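Local coordinates for protein geranyltranstransferase (Staphylococcus aureus, PDB 1RTR) that probably makes farnesyl pyrophosphate by joining isopentenyl pyrophosphate to geranyl pyrophosphate, at residues L116-A119 against F120-I123. Numbering follows the deposited sequence.
Sequences LTKA and FELI
K118 and E121, three residues apart on helix 105-124, form a salt bridge along one helical turn. NZ of K118 stands 3.3 Å from OE1 of E121 and 3.6 Å from OE2, near both carboxylate oxygens, though its hydrogen bond to OE1 is weak. The lysine reaches this position because its CG is anti to the backbone N (chi1 -175°) and its chain then bends at chi2 and again at chi4. E121 bends at chi2 in turn, and the two side chains cross at a slant. The i to i+4 apolar pair L116 and F120 instead run side by side in the same direction, and CD2 of L116 meets CE2 of the ring at 3.3 Å. With CG beside its own backbone N (chi1 -68°), the phenylalanine also brings CD2 to 3.2 Å from the carbonyl O of L116, an oblique approach to the ring.

N of L122 donates a hydrogen bond to O of K118 at 2.9 Å, and N of E121 to O of T117 at 3.3 Å with a nearly straight N-H...O arrangement (165°), whereas the bond from I123 to A119 is weak. Farther out, OG1 of T117 hydrogen-bonds to O of D113, while I123 packs on helix 131-145 and L116 on helix 65-83. L116 and F120 carry the apolar part of the contact with the second subunit, packing on its L116 and stacking on its F120. E121 also touches S142 of that subunit, and its partly exposed ion pair with K118 probably adds only modest electrostatic stabilisation to the turn.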
ATOM      1  N   LEU A 116      -4.199  -1.904   2.895  1.00 42.96           N
ATOM      2  CA  LEU A 116      -3.190  -1.895   1.858  1.00 43.19           C
ATOM      3  C   LEU A 116      -1.824  -2.142   2.469  1.00 43.28           C
ATOM      4  O   LEU A 116      -1.106  -3.053   2.053  1.00 43.60           O
ATOM      5  CB  LEU A 116      -3.189  -0.548   1.113  1.00 43.83           C
ATOM      6  CG  LEU A 116      -2.869  -0.537  -0.383  1.00 44.16           C
ATOM      7  CD1 LEU A 116      -2.524   0.862  -0.931  1.00 43.69           C
ATOM      8  CD2 LEU A 116      -1.801  -1.544  -0.769  1.00 43.33           C
ATOM      9  N   THR A 117      -1.465  -1.341   3.470  1.00 43.04           N
ATOM     10  CA  THR A 117      -0.198  -1.526   4.150  1.00 43.25           C
ATOM     11  C   THR A 117      -0.057  -2.934   4.753  1.00 43.82           C
ATOM     12  O   THR A 117       0.990  -3.583   4.581  1.00 44.35           O
ATOM     13  CB  THR A 117      -0.021  -0.449   5.231  1.00 43.36           C
ATOM     14  OG1 THR A 117      -0.489   0.804   4.734  1.00 43.23           O
ATOM     15  CG2 THR A 117       1.454  -0.174   5.499  1.00 42.94           C
ATOM     16  N   LYS A 118      -1.092  -3.417   5.451  1.00 43.65           N
ATOM     17  CA  LYS A 118      -0.991  -4.718   6.126  1.00 44.16           C
ATOM     18  C   LYS A 118      -0.702  -5.875   5.149  1.00 44.39           C
ATOM     19  O   LYS A 118       0.044  -6.806   5.476  1.00 43.63           O
ATOM     20  CB  LYS A 118      -2.246  -5.014   6.970  1.00 44.05           C
ATOM     21  CG  LYS A 118      -2.171  -6.295   7.789  1.00 44.57           C
ATOM     22  CD  LYS A 118      -1.160  -6.201   8.926  1.00 46.24           C
ATOM     23  CE  LYS A 118      -1.412  -7.279   9.980  1.00 49.01           C
ATOM     24  NZ  LYS A 118      -0.149  -7.960  10.427  1.00 50.57           N
ATOM     25  N   ALA A 119      -1.296  -5.805   3.955  1.00 44.85           N
ATOM     26  CA  ALA A 119      -1.100  -6.839   2.939  1.00 45.59           C
ATOM     27  C   ALA A 119       0.379  -7.072   2.640  1.00 46.28           C
ATOM     28  O   ALA A 119       0.817  -8.218   2.517  1.00 45.99           O
ATOM     29  CB  ALA A 119      -1.880  -6.502   1.666  1.00 45.10           C
ATOM     30  N   PHE A 120       1.146  -5.982   2.560  1.00 47.69           N
ATOM     31  CA  PHE A 120       2.581  -6.062   2.306  1.00 48.95           C
ATOM     32  C   PHE A 120       3.373  -6.586   3.501  1.00 49.98           C
ATOM     33  O   PHE A 120       4.313  -7.371   3.338  1.00 50.61           O
ATOM     34  CB  PHE A 120       3.100  -4.723   1.795  1.00 49.02           C
ATOM     35  CG  PHE A 120       2.584  -4.388   0.433  1.00 50.08           C
ATOM     36  CD1 PHE A 120       3.076  -5.048  -0.689  1.00 50.25           C
ATOM     37  CD2 PHE A 120       1.575  -3.461   0.270  1.00 50.54           C
ATOM     38  CE1 PHE A 120       2.588  -4.769  -1.953  1.00 50.90           C
ATOM     39  CE2 PHE A 120       1.077  -3.180  -0.992  1.00 51.62           C
ATOM     40  CZ  PHE A 120       1.585  -3.836  -2.112  1.00 51.07           C
ATOM     41  N   GLU A 121       2.975  -6.171   4.702  1.00 51.03           N
ATOM     42  CA  GLU A 121       3.555  -6.700   5.930  1.00 51.81           C
ATOM     43  C   GLU A 121       3.404  -8.205   6.001  1.00 51.48           C
ATOM     44  O   GLU A 121       4.350  -8.910   6.341  1.00 51.72           O
ATOM     45  CB  GLU A 121       2.885  -6.066   7.144  1.00 52.58           C
ATOM     46  CG  GLU A 121       3.767  -6.011   8.374  1.00 55.82           C
ATOM     47  CD  GLU A 121       3.209  -6.827   9.520  1.00 61.62           C
ATOM     48  OE1 GLU A 121       2.992  -8.049   9.309  1.00 62.57           O
ATOM     49  OE2 GLU A 121       2.986  -6.244  10.629  1.00 64.24           O
ATOM     50  N   LEU A 122       2.210  -8.686   5.669  1.00 51.52           N
ATOM     51  CA  LEU A 122       1.876 -10.104   5.759  1.00 51.55           C
ATOM     52  C   LEU A 122       2.736 -10.997   4.870  1.00 51.80           C
ATOM     53  O   LEU A 122       3.202 -12.045   5.316  1.00 52.02           O
ATOM     54  CB  LEU A 122       0.389 -10.319   5.470  1.00 51.32           C
ATOM     55  CG  LEU A 122      -0.323 -11.442   6.234  1.00 51.97           C
ATOM     56  CD1 LEU A 122       0.045 -11.487   7.733  1.00 51.66           C
ATOM     57  CD2 LEU A 122      -1.816 -11.308   6.055  1.00 50.11           C
ATOM     58  N   ILE A 123       2.963 -10.587   3.621  1.00 52.15           N
ATOM     59  CA  ILE A 123       3.773 -11.396   2.713  1.00 52.09           C
ATOM     60  C   ILE A 123       5.221 -11.337   3.153  1.00 52.67           C
ATOM     61  O   ILE A 123       5.896 -12.372   3.214  1.00 52.43           O
ATOM     62  CB  ILE A 123       3.614 -10.956   1.224  1.00 52.09           C
ATOM     63  CG1 ILE A 123       2.268 -11.420   0.676  1.00 51.28           C
ATOM     64  CG2 ILE A 123       4.766 -11.503   0.356  1.00 51.25           C
ATOM     65  CD1 ILE A 123       1.727 -10.545  -0.394  1.00 50.56           C
TER